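Long-range contact in packaging enzyme P4 (Pseudomonas phage phi13, PDB 4BLP), which probably hydrolyses NTP as a hexameric RecA-like motor that drives RNA into the viral procapsid during packaging: residues G229-N243 with K265-A278. Sequence-based numbering, arbitrary orientation.
Sequences GGVSVALYAALTSLN and KVSLVYNNIAASVA
Asn243 OD1 takes two backbone N-H groups: that of Ala278, 2.8 Å from Ala278 N to Asn243 OD1, and that of Leu148 in strand 147-152. The Ala278 donor lies above the carbonyl plane, and the bond is bent, 136° at the hydrogen. CG stands anti to the backbone N (chi1 -175°), which swings the amide across to the short link into strand 279-284. One turn earlier, Thr240 OG1 donates to Ser276 O at 2.8 Å, in the carbonyl plane and on a lone pair; Thr240 CA adds a C-H...O contact to the same oxygen. Ser276 OG turns back to Asn272 O within its own segment, while Arg216 of the second subunit reaches both Ser276 OG and Thr240 OG1.

Beyond this polar end the axes of 233-243 and 266-274 come within 9.9 Å at closest approach, their directions 28° apart. The Tyr236 ring lies between them. Asn272 CB sits over one face of its ring, a CH-pi contact 3.6 Å from the centroid, and Ile273 CG1 meets the ring edge near its plane. The Asn272 amide is steeply turned from the ring, and its ND2 gives Tyr236 OH a weak bond of 3.4 Å. Val269 CG1 also packs on that hydroxyl, and Val269 CG2 reaches Val231 CG2 and Gly229 CA. Leu239 CB lies against Val277 CG1, and both side chains touch Leu148.

Helices 233-248 and 266-274 thus pack together against the central sheet of the RecA-like P-loop fold. Because Asn243 bonds to strand 147-152 as well as to the backbone just before strand 279-284, it ties helix and neighbouring strands together, and the Arg216 bonds carry the polar network across the subunit interface.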
ATOM      1  N   GLY D 229     -20.762  -1.937   2.183  1.00 35.32           N
ATOM      2  CA  GLY D 229     -21.095  -3.359   2.158  1.00 35.32           C
ATOM      3  C   GLY D 229     -19.972  -4.353   2.411  1.00 37.48           C
ATOM      4  O   GLY D 229     -20.254  -5.506   2.744  1.00 36.87           O
ATOM      5  N   GLY D 230     -18.712  -3.922   2.260  1.00 31.35           N
ATOM      6  CA  GLY D 230     -17.484  -4.731   2.356  1.00 27.83           C
ATOM      7  C   GLY D 230     -16.962  -5.148   0.974  1.00 27.85           C
ATOM      8  O   GLY D 230     -15.890  -5.748   0.826  1.00 27.64           O
ATOM      9  N   VAL D 231     -17.740  -4.857  -0.046  1.00 18.75           N
ATOM     10  CA  VAL D 231     -17.427  -5.250  -1.426  1.00 16.01           C
ATOM     11  C   VAL D 231     -16.762  -4.073  -2.112  1.00 15.97           C
ATOM     12  O   VAL D 231     -17.159  -2.936  -1.894  1.00 16.58           O
ATOM     13  CB  VAL D 231     -18.740  -5.752  -2.115  1.00 18.39           C
ATOM     14  CG1 VAL D 231     -18.571  -5.902  -3.641  1.00 17.94           C
ATOM     15  CG2 VAL D 231     -19.217  -7.068  -1.471  1.00 17.12           C
ATOM     16  N   SER D 232     -15.710  -4.332  -2.919  1.00 12.92           N
ATOM     17  CA  SER D 232     -15.000  -3.273  -3.618  1.00 12.24           C
ATOM     18  C   SER D 232     -15.927  -2.535  -4.567  1.00 13.41           C
ATOM     19  O   SER D 232     -16.576  -3.160  -5.396  1.00 12.15           O
ATOM     20  CB  SER D 232     -13.837  -3.847  -4.416  1.00 14.93           C
ATOM     21  OG  SER D 232     -12.896  -4.399  -3.506  1.00 22.73           O
ATOM     22  N   VAL D 233     -15.977  -1.207  -4.464  1.00 10.33           N
ATOM     23  CA  VAL D 233     -16.879  -0.430  -5.351  1.00 10.07           C
ATOM     24  C   VAL D 233     -16.447  -0.539  -6.786  1.00 12.93           C
ATOM     25  O   VAL D 233     -17.298  -0.384  -7.673  1.00 12.78           O
ATOM     26  CB  VAL D 233     -17.057   1.052  -4.925  1.00 15.13           C
ATOM     27  CG1 VAL D 233     -17.753   1.115  -3.574  1.00 15.98           C
ATOM     28  CG2 VAL D 233     -15.731   1.804  -4.897  1.00 15.01           C
ATOM     29  N   ALA D 234     -15.162  -0.851  -7.056  1.00 11.22           N
ATOM     30  CA  ALA D 234     -14.701  -1.061  -8.425  1.00 12.74           C
ATOM     31  C   ALA D 234     -15.445  -2.232  -9.093  1.00 11.71           C
ATOM     32  O   ALA D 234     -15.536  -2.265 -10.323  1.00  9.87           O
ATOM     33  CB  ALA D 234     -13.191  -1.311  -8.444  1.00 13.79           C
ATOM     34  N   LEU D 235     -16.005  -3.167  -8.302  1.00  7.98           N
ATOM     35  CA  LEU D 235     -16.754  -4.285  -8.879  1.00  8.28           C
ATOM     36  C   LEU D 235     -18.032  -3.727  -9.513  1.00 10.55           C
ATOM     37  O   LEU D 235     -18.414  -4.176 -10.575  1.00  9.56           O
ATOM     38  CB  LEU D 235     -17.124  -5.317  -7.805  1.00  8.58           C
ATOM     39  CG  LEU D 235     -17.916  -6.532  -8.304  1.00 12.16           C
ATOM     40  CD1 LEU D 235     -17.171  -7.343  -9.405  1.00 13.41           C
ATOM     41  CD2 LEU D 235     -18.335  -7.432  -7.109  1.00 12.69           C
ATOM     42  N   TYR D 236     -18.692  -2.780  -8.830  1.00  9.75           N
ATOM     43  CA  TYR D 236     -19.940  -2.206  -9.378  1.00  8.75           C
ATOM     44  C   TYR D 236     -19.649  -1.437 -10.635  1.00  9.88           C
ATOM     45  O   TYR D 236     -20.407  -1.565 -11.595  1.00  9.65           O
ATOM     46  CB  TYR D 236     -20.607  -1.278  -8.367  1.00 11.11           C
ATOM     47  CG  TYR D 236     -20.825  -1.905  -7.009  1.00 11.17           C
ATOM     48  CD1 TYR D 236     -21.432  -3.153  -6.882  1.00 11.22           C
ATOM     49  CD2 TYR D 236     -20.478  -1.226  -5.848  1.00 11.22           C
ATOM     50  CE1 TYR D 236     -21.683  -3.706  -5.624  1.00 13.96           C
ATOM     51  CE2 TYR D 236     -20.718  -1.770  -4.592  1.00 11.43           C
ATOM     52  CZ  TYR D 236     -21.305  -3.016  -4.484  1.00 19.16           C
ATOM     53  OH  TYR D 236     -21.575  -3.505  -3.228  1.00 17.87           O
ATOM     54  N   ALA D 237     -18.551  -0.632 -10.647  1.00  8.89           N
ATOM     55  CA  ALA D 237     -18.187   0.118 -11.867  1.00  7.82           C
ATOM     56  C   ALA D 237     -17.873  -0.881 -12.993  1.00  9.44           C
ATOM     57  O   ALA D 237     -18.223  -0.633 -14.157  1.00  8.14           O
ATOM     58  CB  ALA D 237     -16.960   0.996 -11.582  1.00  9.35           C
ATOM     59  N   ALA D 238     -17.208  -1.998 -12.658  1.00  8.26           N
ATOM     60  CA  ALA D 238     -16.852  -3.024 -13.691  1.00  8.13           C
ATOM     61  C   ALA D 238     -18.114  -3.629 -14.262  1.00  9.59           C
ATOM     62  O   ALA D 238     -18.208  -3.853 -15.461  1.00  7.94           O
ATOM     63  CB  ALA D 238     -15.973  -4.142 -13.095  1.00  8.26           C
ATOM     64  N   LEU D 239     -19.081  -3.939 -13.388  1.00  7.63           N
ATOM     65  CA  LEU D 239     -20.344  -4.529 -13.897  1.00  6.80           C
ATOM     66  C   LEU D 239     -21.079  -3.527 -14.803  1.00 10.08           C
ATOM     67  O   LEU D 239     -21.622  -3.922 -15.832  1.00  8.56           O
ATOM     68  CB  LEU D 239     -21.239  -4.903 -12.708  1.00  7.58           C
ATOM     69  CG  LEU D 239     -20.748  -6.130 -11.900  1.00 10.99           C
ATOM     70  CD1 LEU D 239     -21.627  -6.327 -10.665  1.00 12.46           C
ATOM     71  CD2 LEU D 239     -20.746  -7.442 -12.772  1.00  9.95           C
ATOM     72  N   THR D 240     -21.051  -2.237 -14.470  1.00  8.06           N
ATOM     73  CA  THR D 240     -21.707  -1.228 -15.361  1.00  7.75           C
ATOM     74  C   THR D 240     -20.946  -1.129 -16.666  1.00 10.25           C
ATOM     75  O   THR D 240     -21.559  -0.975 -17.715  1.00  9.04           O
ATOM     76  CB  THR D 240     -21.810   0.138 -14.653  1.00 10.17           C
ATOM     77  OG1 THR D 240     -22.646  -0.066 -13.501  1.00  8.65           O
ATOM     78  CG2 THR D 240     -22.422   1.226 -15.559  1.00 13.32           C
ATOM     79  N   SER D 241     -19.616  -1.182 -16.612  1.00  6.72           N
ATOM     80  CA  SER D 241     -18.814  -1.143 -17.866  1.00  6.77           C
ATOM     81  C   SER D 241     -19.154  -2.323 -18.771  1.00 10.20           C
ATOM     82  O   SER D 241     -19.419  -2.124 -19.972  1.00 10.52           O
ATOM     83  CB  SER D 241     -17.315  -1.127 -17.547  1.00  9.35           C
ATOM     84  OG  SER D 241     -16.996   0.088 -16.889  1.00  9.41           O
ATOM     85  N   LEU D 242     -19.183  -3.547 -18.197  1.00  7.66           N
ATOM     86  CA  LEU D 242     -19.520  -4.726 -18.997  1.00  8.15           C
ATOM     87  C   LEU D 242     -20.950  -4.643 -19.476  1.00 10.57           C
ATOM     88  O   LEU D 242     -21.234  -4.910 -20.654  1.00  8.30           O
ATOM     89  CB  LEU D 242     -19.312  -5.993 -18.139  1.00  7.06           C
ATOM     90  CG  LEU D 242     -17.850  -6.245 -17.778  1.00  9.61           C
ATOM     91  CD1 LEU D 242     -17.742  -7.426 -16.784  1.00 11.36           C
ATOM     92  CD2 LEU D 242     -17.014  -6.577 -19.083  1.00 11.42           C
ATOM     93  N   ASN D 243     -21.850  -4.198 -18.595  1.00  7.88           N
ATOM     94  CA  ASN D 243     -23.244  -4.010 -19.012  1.00  7.46           C
ATOM     95  C   ASN D 243     -23.380  -3.101 -20.258  1.00  9.55           C
ATOM     96  O   ASN D 243     -24.097  -3.419 -21.213  1.00  9.01           O
ATOM     97  CB  ASN D 243     -24.032  -3.346 -17.858  1.00  7.85           C
ATOM     98  CG  ASN D 243     -25.491  -3.244 -18.213  1.00 11.59           C
ATOM     99  OD1 ASN D 243     -26.239  -4.218 -18.047  1.00 10.26           O
ATOM    100  ND2 ASN D 243     -25.927  -2.059 -18.697  1.00 10.70           N
ATOM    101  N   LYS D 265     -24.721  -7.027   5.473  1.00 27.44           N
ATOM    102  CA  LYS D 265     -24.853  -6.012   4.417  1.00 26.53           C
ATOM    103  C   LYS D 265     -25.253  -6.585   3.058  1.00 24.33           C
ATOM    104  O   LYS D 265     -25.130  -5.871   2.059  1.00 21.43           O
ATOM    105  CB  LYS D 265     -23.512  -5.249   4.255  1.00 29.11           C
ATOM    106  CG  LYS D 265     -23.039  -4.515   5.514  1.00 33.17           C
ATOM    107  CD  LYS D 265     -23.901  -3.277   5.822  1.00 51.10           C
ATOM    108  CE  LYS D 265     -23.599  -2.696   7.188  1.00 64.85           C
ATOM    109  NZ  LYS D 265     -22.916  -1.383   7.094  1.00 75.07           N
ATOM    110  N   VAL D 266     -25.762  -7.821   3.021  1.00 20.70           N
ATOM    111  CA  VAL D 266     -26.171  -8.486   1.768  1.00 20.79           C
ATOM    112  C   VAL D 266     -27.176  -7.614   0.977  1.00 21.67           C
ATOM    113  O   VAL D 266     -27.027  -7.454  -0.247  1.00 19.24           O
ATOM    114  CB  VAL D 266     -26.774  -9.903   2.052  1.00 27.36           C
ATOM    115  CG1 VAL D 266     -27.367 -10.515   0.791  1.00 27.39           C
ATOM    116  CG2 VAL D 266     -25.719 -10.837   2.615  1.00 27.51           C
ATOM    117  N   SER D 267     -28.206  -7.094   1.659  1.00 18.58           N
ATOM    118  CA  SER D 267     -29.250  -6.291   1.010  1.00 18.44           C
ATOM    119  C   SER D 267     -28.657  -5.065   0.313  1.00 21.07           C
ATOM    120  O   SER D 267     -29.052  -4.770  -0.822  1.00 20.35           O
ATOM    121  CB  SER D 267     -30.307  -5.848   2.026  1.00 24.07           C
ATOM    122  OG  SER D 267     -30.973  -6.988   2.542  1.00 38.20           O
ATOM    123  N   LEU D 268     -27.712  -4.366   0.977  1.00 18.32           N
ATOM    124  CA  LEU D 268     -27.054  -3.202   0.406  1.00 20.19           C
ATOM    125  C   LEU D 268     -26.242  -3.596  -0.829  1.00 19.38           C
ATOM    126  O   LEU D 268     -26.316  -2.925  -1.859  1.00 17.79           O
ATOM    127  CB  LEU D 268     -26.114  -2.549   1.447  1.00 22.07           C
ATOM    128  CG  LEU D 268     -26.665  -1.799   2.642  1.00 32.15           C
ATOM    129  CD1 LEU D 268     -25.518  -1.082   3.344  1.00 32.66           C
ATOM    130  CD2 LEU D 268     -27.713  -0.763   2.249  1.00 40.28           C
ATOM    131  N   VAL D 269     -25.451  -4.676  -0.715  1.00 13.81           N
ATOM    132  CA  VAL D 269     -24.628  -5.125  -1.850  1.00 11.59           C
ATOM    133  C   VAL D 269     -25.516  -5.511  -3.028  1.00 12.33           C
ATOM    134  O   VAL D 269     -25.231  -5.123  -4.169  1.00 12.39           O
ATOM    135  CB  VAL D 269     -23.667  -6.273  -1.408  1.00 14.84           C
ATOM    136  CG1 VAL D 269     -22.927  -6.891  -2.602  1.00 15.46           C
ATOM    137  CG2 VAL D 269     -22.652  -5.721  -0.396  1.00 15.54           C
ATOM    138  N   TYR D 270     -26.604  -6.262  -2.778  1.00 13.11           N
ATOM    139  CA  TYR D 270     -27.492  -6.689  -3.865  1.00 13.16           C
ATOM    140  C   TYR D 270     -28.146  -5.460  -4.515  1.00 15.44           C
ATOM    141  O   TYR D 270     -28.250  -5.415  -5.733  1.00 15.83           O
ATOM    142  CB  TYR D 270     -28.528  -7.699  -3.360  1.00 16.57           C
ATOM    143  CG  TYR D 270     -27.985  -9.104  -3.088  1.00 20.27           C
ATOM    144  CD1 TYR D 270     -26.621  -9.376  -3.149  1.00 23.40           C
ATOM    145  CD2 TYR D 270     -28.836 -10.147  -2.749  1.00 21.88           C
ATOM    146  CE1 TYR D 270     -26.120 -10.653  -2.867  1.00 26.43           C
ATOM    147  CE2 TYR D 270     -28.348 -11.438  -2.510  1.00 22.07           C
ATOM    148  CZ  TYR D 270     -26.991 -11.682  -2.552  1.00 29.44           C
ATOM    149  OH  TYR D 270     -26.503 -12.944  -2.283  1.00 29.31           O
ATOM    150  N   ASN D 271     -28.529  -4.429  -3.705  1.00 14.00           N
ATOM    151  CA  ASN D 271     -29.070  -3.193  -4.278  1.00 12.90           C
ATOM    152  C   ASN D 271     -28.033  -2.501  -5.173  1.00 15.37           C
ATOM    153  O   ASN D 271     -28.374  -1.998  -6.237  1.00 14.00           O
ATOM    154  CB  ASN D 271     -29.505  -2.218  -3.174  1.00 14.96           C
ATOM    155  CG  ASN D 271     -30.756  -2.623  -2.463  1.00 36.81           C
ATOM    156  OD1 ASN D 271     -31.537  -3.446  -2.954  1.00 30.47           O
ATOM    157  ND2 ASN D 271     -30.989  -2.016  -1.294  1.00 34.64           N
ATOM    158  N   ASN D 272     -26.761  -2.468  -4.731  1.00 12.46           N
ATOM    159  CA  ASN D 272     -25.716  -1.825  -5.537  1.00 10.24           C
ATOM    160  C   ASN D 272     -25.488  -2.579  -6.831  1.00 14.87           C
ATOM    161  O   ASN D 272     -25.246  -1.964  -7.867  1.00 14.35           O
ATOM    162  CB  ASN D 272     -24.414  -1.715  -4.720  1.00 12.10           C
ATOM    163  CG  ASN D 272     -24.513  -0.735  -3.562  1.00 26.60           C
ATOM    164  OD1 ASN D 272     -25.316   0.181  -3.566  1.00 28.75           O
ATOM    165  ND2 ASN D 272     -23.712  -0.896  -2.534  1.00 18.54           N
ATOM    166  N   ILE D 273     -25.566  -3.925  -6.791  1.00 13.00           N
ATOM    167  CA  ILE D 273     -25.418  -4.725  -8.014  1.00 11.01           C
ATOM    168  C   ILE D 273     -26.590  -4.432  -8.964  1.00 11.39           C
ATOM    169  O   ILE D 273     -26.376  -4.181 -10.159  1.00 10.83           O
ATOM    170  CB  ILE D 273     -25.304  -6.247  -7.679  1.00 13.72           C
ATOM    171  CG1 ILE D 273     -23.984  -6.525  -6.973  1.00 15.01           C
ATOM    172  CG2 ILE D 273     -25.394  -7.081  -8.964  1.00 13.25           C
ATOM    173  CD1 ILE D 273     -23.824  -7.972  -6.480  1.00 20.60           C
ATOM    174  N   ALA D 274     -27.840  -4.441  -8.442  1.00 11.75           N
ATOM    175  CA  ALA D 274     -29.025  -4.152  -9.269  1.00 12.63           C
ATOM    176  C   ALA D 274     -28.925  -2.764  -9.930  1.00 14.97           C
ATOM    177  O   ALA D 274     -29.336  -2.602 -11.066  1.00 13.00           O
ATOM    178  CB  ALA D 274     -30.289  -4.220  -8.419  1.00 14.55           C
ATOM    179  N   ALA D 275     -28.326  -1.781  -9.219  1.00 11.00           N
ATOM    180  CA  ALA D 275     -28.178  -0.420  -9.702  1.00 10.93           C
ATOM    181  C   ALA D 275     -27.094  -0.315 -10.763  1.00 13.54           C
ATOM    182  O   ALA D 275     -26.996   0.725 -11.414  1.00 14.55           O
ATOM    183  CB  ALA D 275     -27.835   0.505  -8.534  1.00 12.69           C
ATOM    184  N   SER D 276     -26.331  -1.409 -10.989  1.00  9.84           N
ATOM    185  CA  SER D 276     -25.222  -1.391 -11.929  1.00  8.79           C
ATOM    186  C   SER D 276     -25.505  -2.054 -13.267  1.00 11.92           C
ATOM    187  O   SER D 276     -24.694  -1.892 -14.190  1.00 11.96           O
ATOM    188  CB  SER D 276     -24.006  -2.073 -11.299  1.00  9.80           C
ATOM    189  OG  SER D 276     -23.720  -1.513 -10.015  1.00 12.56           O
ATOM    190  N   VAL D 277     -26.585  -2.859 -13.378  1.00  9.87           N
ATOM    191  CA  VAL D 277     -26.760  -3.679 -14.585  1.00  8.25           C
ATOM    192  C   VAL D 277     -28.193  -3.647 -15.120  1.00 11.11           C
ATOM    193  O   VAL D 277     -29.095  -3.159 -14.443  1.00 10.92           O
ATOM    194  CB  VAL D 277     -26.349  -5.153 -14.266  1.00 10.06           C
ATOM    195  CG1 VAL D 277     -24.840  -5.270 -13.894  1.00  8.68           C
ATOM    196  CG2 VAL D 277     -27.216  -5.723 -13.116  1.00 10.23           C
ATOM    197  N   ALA D 278     -28.411  -4.279 -16.292  1.00  8.97           N
ATOM    198  CA  ALA D 278     -29.732  -4.333 -16.926  1.00  9.13           C
ATOM    199  C   ALA D 278     -30.701  -5.234 -16.169  1.00 13.29           C
ATOM    200  O   ALA D 278     -31.896  -5.006 -16.226  1.00 13.17           O
ATOM    201  CB  ALA D 278     -29.611  -4.827 -18.364  1.00  9.66           C
TER